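Local coordinates for galactose mutarotase related enzyme (Lactobacillus acidophilus, PDB 3DCD), which is of unproven function but belongs to the aldose 1-epimerase family, and so probably binds a carbohydrate and may act as an isomerase on it, at residues A[53-64]-A[258-269]. Numbering follows the deposited sequence.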
ATOM      1  N   VAL A  53      -9.507   1.589   2.966  1.00 15.70           N
ATOM      2  CA  VAL A  53      -8.777   1.100   1.814  1.00 15.33           C
ATOM      3  C   VAL A  53      -9.817   0.938   0.713  1.00 16.10           C
ATOM      4  O   VAL A  53     -10.883   0.375   0.951  1.00 15.63           O
ATOM      5  CB  VAL A  53      -8.137  -0.279   2.100  1.00 15.39           C
ATOM      6  CG1 VAL A  53      -7.613  -0.886   0.806  1.00 14.55           C
ATOM      7  CG2 VAL A  53      -7.033  -0.159   3.128  1.00 13.98           C
ATOM      8  N   GLY A  54      -9.514   1.443  -0.482  1.00 16.20           N
ATOM      9  CA  GLY A  54     -10.438   1.341  -1.616  1.00 16.48           C
ATOM     10  C   GLY A  54     -11.613   2.302  -1.539  1.00 16.68           C
ATOM     11  O   GLY A  54     -11.645   3.205  -0.712  1.00 16.44           O
ATOM     12  N   ARG A  55     -12.589   2.094  -2.421  1.00 17.09           N
ATOM     13  CA  ARG A  55     -13.716   3.005  -2.541  1.00 16.88           C
ATOM     14  C   ARG A  55     -14.969   2.503  -1.835  1.00 17.23           C
ATOM     15  O   ARG A  55     -15.247   1.299  -1.794  1.00 17.76           O
ATOM     16  CB  ARG A  55     -14.020   3.249  -4.025  1.00 17.38           C
ATOM     17  CG  ARG A  55     -14.871   4.473  -4.298  1.00 18.47           C
ATOM     18  CD  ARG A  55     -14.861   4.802  -5.779  1.00 20.68           C
ATOM     19  NE  ARG A  55     -15.519   6.070  -6.047  1.00 23.32           N
ATOM     20  CZ  ARG A  55     -15.667   6.579  -7.266  1.00 27.49           C
ATOM     21  NH1 ARG A  55     -15.194   5.922  -8.326  1.00 27.32           N
ATOM     22  NH2 ARG A  55     -16.276   7.749  -7.421  1.00 27.71           N
ATOM     23  N   LEU A  56     -15.724   3.458  -1.299  1.00 17.01           N
ATOM     24  CA  LEU A  56     -17.069   3.240  -0.815  1.00 17.12           C
ATOM     25  C   LEU A  56     -18.032   3.449  -1.969  1.00 17.35           C
ATOM     26  O   LEU A  56     -17.803   4.324  -2.827  1.00 17.40           O
ATOM     27  CB  LEU A  56     -17.384   4.256   0.291  1.00 16.83           C
ATOM     28  CG  LEU A  56     -16.425   4.309   1.487  1.00 17.52           C
ATOM     29  CD1 LEU A  56     -16.729   5.556   2.357  1.00 17.25           C
ATOM     30  CD2 LEU A  56     -16.469   2.995   2.319  1.00 18.63           C
ATOM     31  N   LYS A  57     -19.111   2.664  -2.001  1.00 17.20           N
ATOM     32  CA  LYS A  57     -20.196   2.919  -2.953  1.00 18.22           C
ATOM     33  C   LYS A  57     -20.705   4.342  -2.764  1.00 18.58           C
ATOM     34  O   LYS A  57     -21.062   4.738  -1.637  1.00 18.00           O
ATOM     35  CB  LYS A  57     -21.349   1.920  -2.768  1.00 18.94           C
ATOM     36  CG  LYS A  57     -21.115   0.536  -3.405  1.00 21.25           C
ATOM     37  CD  LYS A  57     -21.656  -0.612  -2.532  1.00 26.13           C
ATOM     38  CE  LYS A  57     -23.156  -0.715  -2.475  1.00 28.44           C
ATOM     39  NZ  LYS A  57     -23.740  -0.938  -3.827  1.00 33.02           N
ATOM     40  N   ASN A  58     -20.707   5.107  -3.863  1.00 18.02           N
ATOM     41  CA  ASN A  58     -21.161   6.501  -3.862  1.00 18.75           C
ATOM     42  C   ASN A  58     -20.283   7.418  -3.003  1.00 18.44           C
ATOM     43  O   ASN A  58     -20.698   8.517  -2.627  1.00 18.20           O
ATOM     44  CB  ASN A  58     -22.630   6.568  -3.429  1.00 18.97           C
ATOM     45  CG  ASN A  58     -23.554   5.924  -4.443  1.00 21.75           C
ATOM     46  OD1 ASN A  58     -23.423   6.158  -5.644  1.00 23.38           O
ATOM     47  ND2 ASN A  58     -24.492   5.100  -3.966  1.00 24.94           N
ATOM     48  N   ASP A  59     -19.068   6.952  -2.703  1.00 18.02           N
ATOM     49  CA  ASP A  59     -18.122   7.646  -1.815  1.00 18.21           C
ATOM     50  C   ASP A  59     -18.772   8.097  -0.515  1.00 18.10           C
ATOM     51  O   ASP A  59     -18.532   9.208  -0.056  1.00 17.21           O
ATOM     52  CB  ASP A  59     -17.459   8.836  -2.533  1.00 18.74           C
ATOM     53  CG  ASP A  59     -16.758   8.414  -3.798  1.00 19.83           C
ATOM     54  OD1 ASP A  59     -15.877   7.535  -3.703  1.00 18.09           O
ATOM     55  OD2 ASP A  59     -17.107   8.940  -4.882  1.00 21.38           O
ATOM     56  N   GLU A  60     -19.591   7.226   0.075  1.00 18.06           N
ATOM     57  CA  GLU A  60     -20.290   7.576   1.298  1.00 18.79           C
ATOM     58  C   GLU A  60     -20.589   6.364   2.183  1.00 18.12           C
ATOM     59  O   GLU A  60     -20.571   5.220   1.743  1.00 18.48           O
ATOM     60  CB  GLU A  60     -21.583   8.358   0.989  1.00 18.91           C
ATOM     61  CG  GLU A  60     -22.659   7.532   0.316  1.00 19.57           C
ATOM     62  CD  GLU A  60     -23.928   8.320   0.028  1.00 21.34           C
ATOM     63  OE1 GLU A  60     -23.855   9.539  -0.255  1.00 24.08           O
ATOM     64  OE2 GLU A  60     -25.006   7.694   0.061  1.00 26.02           O
ATOM     65  N   TYR A  61     -20.855   6.647   3.448  1.00 17.47           N
ATOM     66  CA  TYR A  61     -21.223   5.639   4.415  1.00 16.87           C
ATOM     67  C   TYR A  61     -22.098   6.296   5.461  1.00 16.68           C
ATOM     68  O   TYR A  61     -22.178   7.529   5.535  1.00 16.30           O
ATOM     69  CB  TYR A  61     -19.985   5.014   5.064  1.00 16.51           C
ATOM     70  CG  TYR A  61     -19.158   5.960   5.930  1.00 16.69           C
ATOM     71  CD1 TYR A  61     -19.414   6.085   7.302  1.00 16.49           C
ATOM     72  CD2 TYR A  61     -18.094   6.693   5.386  1.00 17.49           C
ATOM     73  CE1 TYR A  61     -18.666   6.935   8.098  1.00 17.51           C
ATOM     74  CE2 TYR A  61     -17.325   7.538   6.187  1.00 16.52           C
ATOM     75  CZ  TYR A  61     -17.618   7.649   7.536  1.00 16.59           C
ATOM     76  OH  TYR A  61     -16.876   8.486   8.334  1.00 16.71           O
ATOM     77  N   THR A  62     -22.757   5.473   6.269  1.00 17.12           N
ATOM     78  CA  THR A  62     -23.511   5.994   7.403  1.00 17.05           C
ATOM     79  C   THR A  62     -22.889   5.467   8.683  1.00 17.44           C
ATOM     80  O   THR A  62     -22.317   4.372   8.716  1.00 15.96           O
ATOM     81  CB  THR A  62     -25.030   5.659   7.355  1.00 17.71           C
ATOM     82  OG1 THR A  62     -25.227   4.233   7.393  1.00 18.57           O
ATOM     83  CG2 THR A  62     -25.675   6.247   6.100  1.00 16.50           C
ATOM     84  N   TYR A  63     -22.976   6.272   9.731  1.00 17.39           N
ATOM     85  CA  TYR A  63     -22.558   5.825  11.041  1.00 18.25           C
ATOM     86  C   TYR A  63     -23.517   6.421  12.028  1.00 18.52           C
ATOM     87  O   TYR A  63     -23.743   7.635  12.013  1.00 18.18           O
ATOM     88  CB  TYR A  63     -21.122   6.252  11.340  1.00 19.12           C
ATOM     89  CG  TYR A  63     -20.654   5.848  12.721  1.00 18.75           C
ATOM     90  CD1 TYR A  63     -20.433   4.503  13.042  1.00 19.38           C
ATOM     91  CD2 TYR A  63     -20.443   6.809  13.705  1.00 19.94           C
ATOM     92  CE1 TYR A  63     -20.003   4.131  14.301  1.00 20.45           C
ATOM     93  CE2 TYR A  63     -20.008   6.454  14.975  1.00 20.96           C
ATOM     94  CZ  TYR A  63     -19.792   5.113  15.265  1.00 20.80           C
ATOM     95  OH  TYR A  63     -19.363   4.767  16.522  1.00 22.32           O
ATOM     96  N   LYS A  64     -24.126   5.559  12.843  1.00 18.80           N
ATOM     97  CA  LYS A  64     -25.161   5.979  13.793  1.00 18.93           C
ATOM     98  C   LYS A  64     -26.279   6.764  13.117  1.00 18.10           C
ATOM     99  O   LYS A  64     -26.828   7.677  13.708  1.00 17.43           O
ATOM    100  CB  LYS A  64     -24.573   6.817  14.951  1.00 19.50           C
ATOM    101  CG  LYS A  64     -23.500   6.123  15.787  1.00 21.22           C
ATOM    102  CD  LYS A  64     -24.004   4.850  16.430  1.00 24.29           C
ATOM    103  CE  LYS A  64     -22.945   4.245  17.338  1.00 25.08           C
ATOM    104  NZ  LYS A  64     -23.233   2.809  17.595  1.00 26.71           N
ATOM    105  N   ILE A 258     -10.528  -3.119   3.004  1.00 15.95           N
ATOM    106  CA  ILE A 258     -10.842  -3.393   1.607  1.00 15.81           C
ATOM    107  C   ILE A 258     -12.012  -2.547   1.115  1.00 15.90           C
ATOM    108  O   ILE A 258     -12.800  -2.022   1.914  1.00 15.65           O
ATOM    109  CB  ILE A 258     -11.077  -4.924   1.397  1.00 15.77           C
ATOM    110  CG1 ILE A 258     -11.018  -5.329  -0.087  1.00 16.53           C
ATOM    111  CG2 ILE A 258     -12.331  -5.421   2.108  1.00 15.78           C
ATOM    112  CD1 ILE A 258     -10.843  -6.864  -0.275  1.00 16.54           C
ATOM    113  N   ALA A 259     -12.111  -2.392  -0.202  1.00 16.51           N
ATOM    114  CA  ALA A 259     -13.214  -1.654  -0.809  1.00 16.22           C
ATOM    115  C   ALA A 259     -14.579  -2.231  -0.390  1.00 17.03           C
ATOM    116  O   ALA A 259     -14.672  -3.400  -0.001  1.00 16.54           O
ATOM    117  CB  ALA A 259     -13.083  -1.720  -2.305  1.00 16.40           C
ATOM    118  N   ASP A 260     -15.633  -1.426  -0.511  1.00 17.14           N
ATOM    119  CA  ASP A 260     -17.009  -1.920  -0.360  1.00 17.70           C
ATOM    120  C   ASP A 260     -17.266  -3.125  -1.278  1.00 18.17           C
ATOM    121  O   ASP A 260     -16.799  -3.168  -2.416  1.00 17.37           O
ATOM    122  CB  ASP A 260     -18.034  -0.825  -0.718  1.00 17.57           C
ATOM    123  CG  ASP A 260     -18.526  -0.024   0.496  1.00 17.95           C
ATOM    124  OD1 ASP A 260     -18.099  -0.275   1.649  1.00 17.74           O
ATOM    125  OD2 ASP A 260     -19.371   0.874   0.285  1.00 16.45           O
ATOM    126  N   ARG A 261     -18.000  -4.103  -0.760  1.00 18.26           N
ATOM    127  CA  ARG A 261     -18.596  -5.142  -1.581  1.00 19.50           C
ATOM    128  C   ARG A 261     -19.712  -4.575  -2.418  1.00 19.91           C
ATOM    129  O   ARG A 261     -20.347  -3.575  -2.027  1.00 19.69           O
ATOM    130  CB  ARG A 261     -19.163  -6.236  -0.686  1.00 19.46           C
ATOM    131  CG  ARG A 261     -18.051  -7.060  -0.073  1.00 21.20           C
ATOM    132  CD  ARG A 261     -18.530  -7.862   1.096  1.00 27.06           C
ATOM    133  NE  ARG A 261     -19.545  -8.840   0.731  1.00 30.54           N
ATOM    134  CZ  ARG A 261     -19.687 -10.010   1.356  1.00 33.44           C
ATOM    135  NH1 ARG A 261     -18.869 -10.341   2.356  1.00 34.03           N
ATOM    136  NH2 ARG A 261     -20.636 -10.848   0.971  1.00 32.90           N
ATOM    137  N   ASP A 262     -19.984  -5.228  -3.546  1.00 20.53           N
ATOM    138  CA  ASP A 262     -21.067  -4.791  -4.414  1.00 21.74           C
ATOM    139  C   ASP A 262     -22.394  -4.679  -3.654  1.00 22.38           C
ATOM    140  O   ASP A 262     -23.203  -3.798  -3.947  1.00 22.85           O
ATOM    141  CB  ASP A 262     -21.201  -5.658  -5.682  1.00 21.72           C
ATOM    142  CG  ASP A 262     -21.274  -7.174  -5.405  1.00 23.57           C
ATOM    143  OD1 ASP A 262     -21.223  -7.638  -4.232  1.00 21.96           O
ATOM    144  OD2 ASP A 262     -21.387  -7.921  -6.412  1.00 23.95           O
ATOM    145  N   ASP A 263     -22.584  -5.535  -2.648  1.00 22.87           N
ATOM    146  CA  ASP A 263     -23.818  -5.536  -1.849  1.00 23.77           C
ATOM    147  C   ASP A 263     -23.726  -4.862  -0.457  1.00 23.11           C
ATOM    148  O   ASP A 263     -24.556  -5.120   0.408  1.00 23.04           O
ATOM    149  CB  ASP A 263     -24.328  -6.981  -1.699  1.00 24.22           C
ATOM    150  CG  ASP A 263     -23.309  -7.900  -1.063  1.00 26.95           C
ATOM    151  OD1 ASP A 263     -22.298  -7.428  -0.493  1.00 28.72           O
ATOM    152  OD2 ASP A 263     -23.505  -9.127  -1.127  1.00 32.99           O
ATOM    153  N   ALA A 264     -22.717  -4.027  -0.222  1.00 22.02           N
ATOM    154  CA  ALA A 264     -22.593  -3.371   1.085  1.00 21.53           C
ATOM    155  C   ALA A 264     -23.834  -2.525   1.388  1.00 21.17           C
ATOM    156  O   ALA A 264     -24.366  -1.867   0.482  1.00 20.89           O
ATOM    157  CB  ALA A 264     -21.338  -2.504   1.122  1.00 20.94           C
ATOM    158  N   ASP A 265     -24.299  -2.538   2.642  1.00 21.11           N
ATOM    159  CA  ASP A 265     -25.443  -1.688   3.027  1.00 20.98           C
ATOM    160  C   ASP A 265     -25.064  -0.245   3.352  1.00 21.11           C
ATOM    161  O   ASP A 265     -25.944   0.596   3.532  1.00 20.76           O
ATOM    162  CB  ASP A 265     -26.303  -2.299   4.154  1.00 21.09           C
ATOM    163  CG  ASP A 265     -25.562  -2.449   5.491  1.00 22.69           C
ATOM    164  OD1 ASP A 265     -24.410  -1.971   5.648  1.00 21.77           O
ATOM    165  OD2 ASP A 265     -26.157  -3.072   6.411  1.00 24.20           O
ATOM    166  N   GLY A 266     -23.768   0.031   3.426  1.00 20.59           N
ATOM    167  CA  GLY A 266     -23.283   1.397   3.650  1.00 20.44           C
ATOM    168  C   GLY A 266     -23.082   1.770   5.108  1.00 20.13           C
ATOM    169  O   GLY A 266     -22.512   2.816   5.401  1.00 20.16           O
ATOM    170  N   ASP A 267     -23.566   0.927   6.023  1.00 19.43           N
ATOM    171  CA  ASP A 267     -23.370   1.146   7.452  1.00 19.40           C
ATOM    172  C   ASP A 267     -21.931   0.793   7.847  1.00 18.65           C
ATOM    173  O   ASP A 267     -21.515  -0.356   7.724  1.00 17.74           O
ATOM    174  CB  ASP A 267     -24.344   0.290   8.255  1.00 19.62           C
ATOM    175  CG  ASP A 267     -24.303   0.589   9.744  1.00 20.68           C
ATOM    176  OD1 ASP A 267     -23.320   1.182  10.242  1.00 19.74           O
ATOM    177  OD2 ASP A 267     -25.276   0.217  10.425  1.00 22.61           O
ATOM    178  N   LEU A 268     -21.177   1.785   8.322  1.00 18.31           N
ATOM    179  CA  LEU A 268     -19.778   1.540   8.717  1.00 17.91           C
ATOM    180  C   LEU A 268     -19.634   0.370   9.700  1.00 17.99           C
ATOM    181  O   LEU A 268     -18.646  -0.375   9.670  1.00 17.48           O
ATOM    182  CB  LEU A 268     -19.174   2.811   9.325  1.00 17.56           C
ATOM    183  CG  LEU A 268     -17.696   2.834   9.718  1.00 18.25           C
ATOM    184  CD1 LEU A 268     -16.813   2.711   8.489  1.00 18.42           C
ATOM    185  CD2 LEU A 268     -17.429   4.145  10.439  1.00 17.89           C
ATOM    186  N   GLU A 269     -20.611   0.224  10.591  1.00 18.23           N
ATOM    187  CA  GLU A 269     -20.578  -0.859  11.560  1.00 19.23           C
ATOM    188  C   GLU A 269     -20.782  -2.226  10.922  1.00 19.07           C
ATOM    189  O   GLU A 269     -20.499  -3.234  11.556  1.00 19.62           O
ATOM    190  CB  GLU A 269     -21.624  -0.644  12.649  1.00 19.73           C
ATOM    191  CG  GLU A 269     -21.312   0.523  13.563  1.00 21.66           C
ATOM    192  CD  GLU A 269     -22.301   0.636  14.702  1.00 24.19           C
ATOM    193  OE1 GLU A 269     -23.368   1.263  14.522  1.00 23.58           O
ATOM    194  OE2 GLU A 269     -21.996   0.092  15.782  1.00 26.05           O
TER
HETATM  195  O   HOH W   1     -11.611  -0.131   3.867  1.00 15.64           O
HETATM  196  O   HOH W   2     -20.370   2.553   2.302  1.00 18.72           O
HETATM  197  O   HOH W   3     -23.886   2.846  12.438  1.00 17.88           O
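The Tyr63 ring meets Glu269 CG at its edge, 3.9 Å from CE1, while Lys64 CG lies over one face, offset toward the rim. The Glu269 carboxylate is turned 66° from that ring and takes a weak salt bridge from Lys64, NZ to OE1 3.4 Å. Leu268 CD2 touches both tyrosines, 3.8 Å from Tyr61 CE1 and 4.0 Å from Tyr63 CD1; Leu268 swings CG away from its own N (chi1 -176°) and lies beside Tyr61, pointing the same way, and the Tyr61 OH bonds to Val104 O. The backbones join here in a single beta bridge: Thr62 N donates to Gly266 O and Leu268 N to Thr62 O. This ties the edge of the hairpin 60-63/66-69 to the long loop between strands 249-256 and 275-277 of the aldose 1-epimerase beta-sandwich. Further along, Asp260 OD2 takes Lys57 N (2.9 Å) from above its carboxylate plane, and a water links OD2 to Glu60 O; OD1 pairs with Lys271. Lys57, bent at chi2, chi3 and chi4, curls past Arg261 O so that NZ reaches Asp262 O (2.9 Å). With an alanine in place of Lys57, that turn carbonyl would probably lose its ammonium donor and a gap would open beside Ala264 CB.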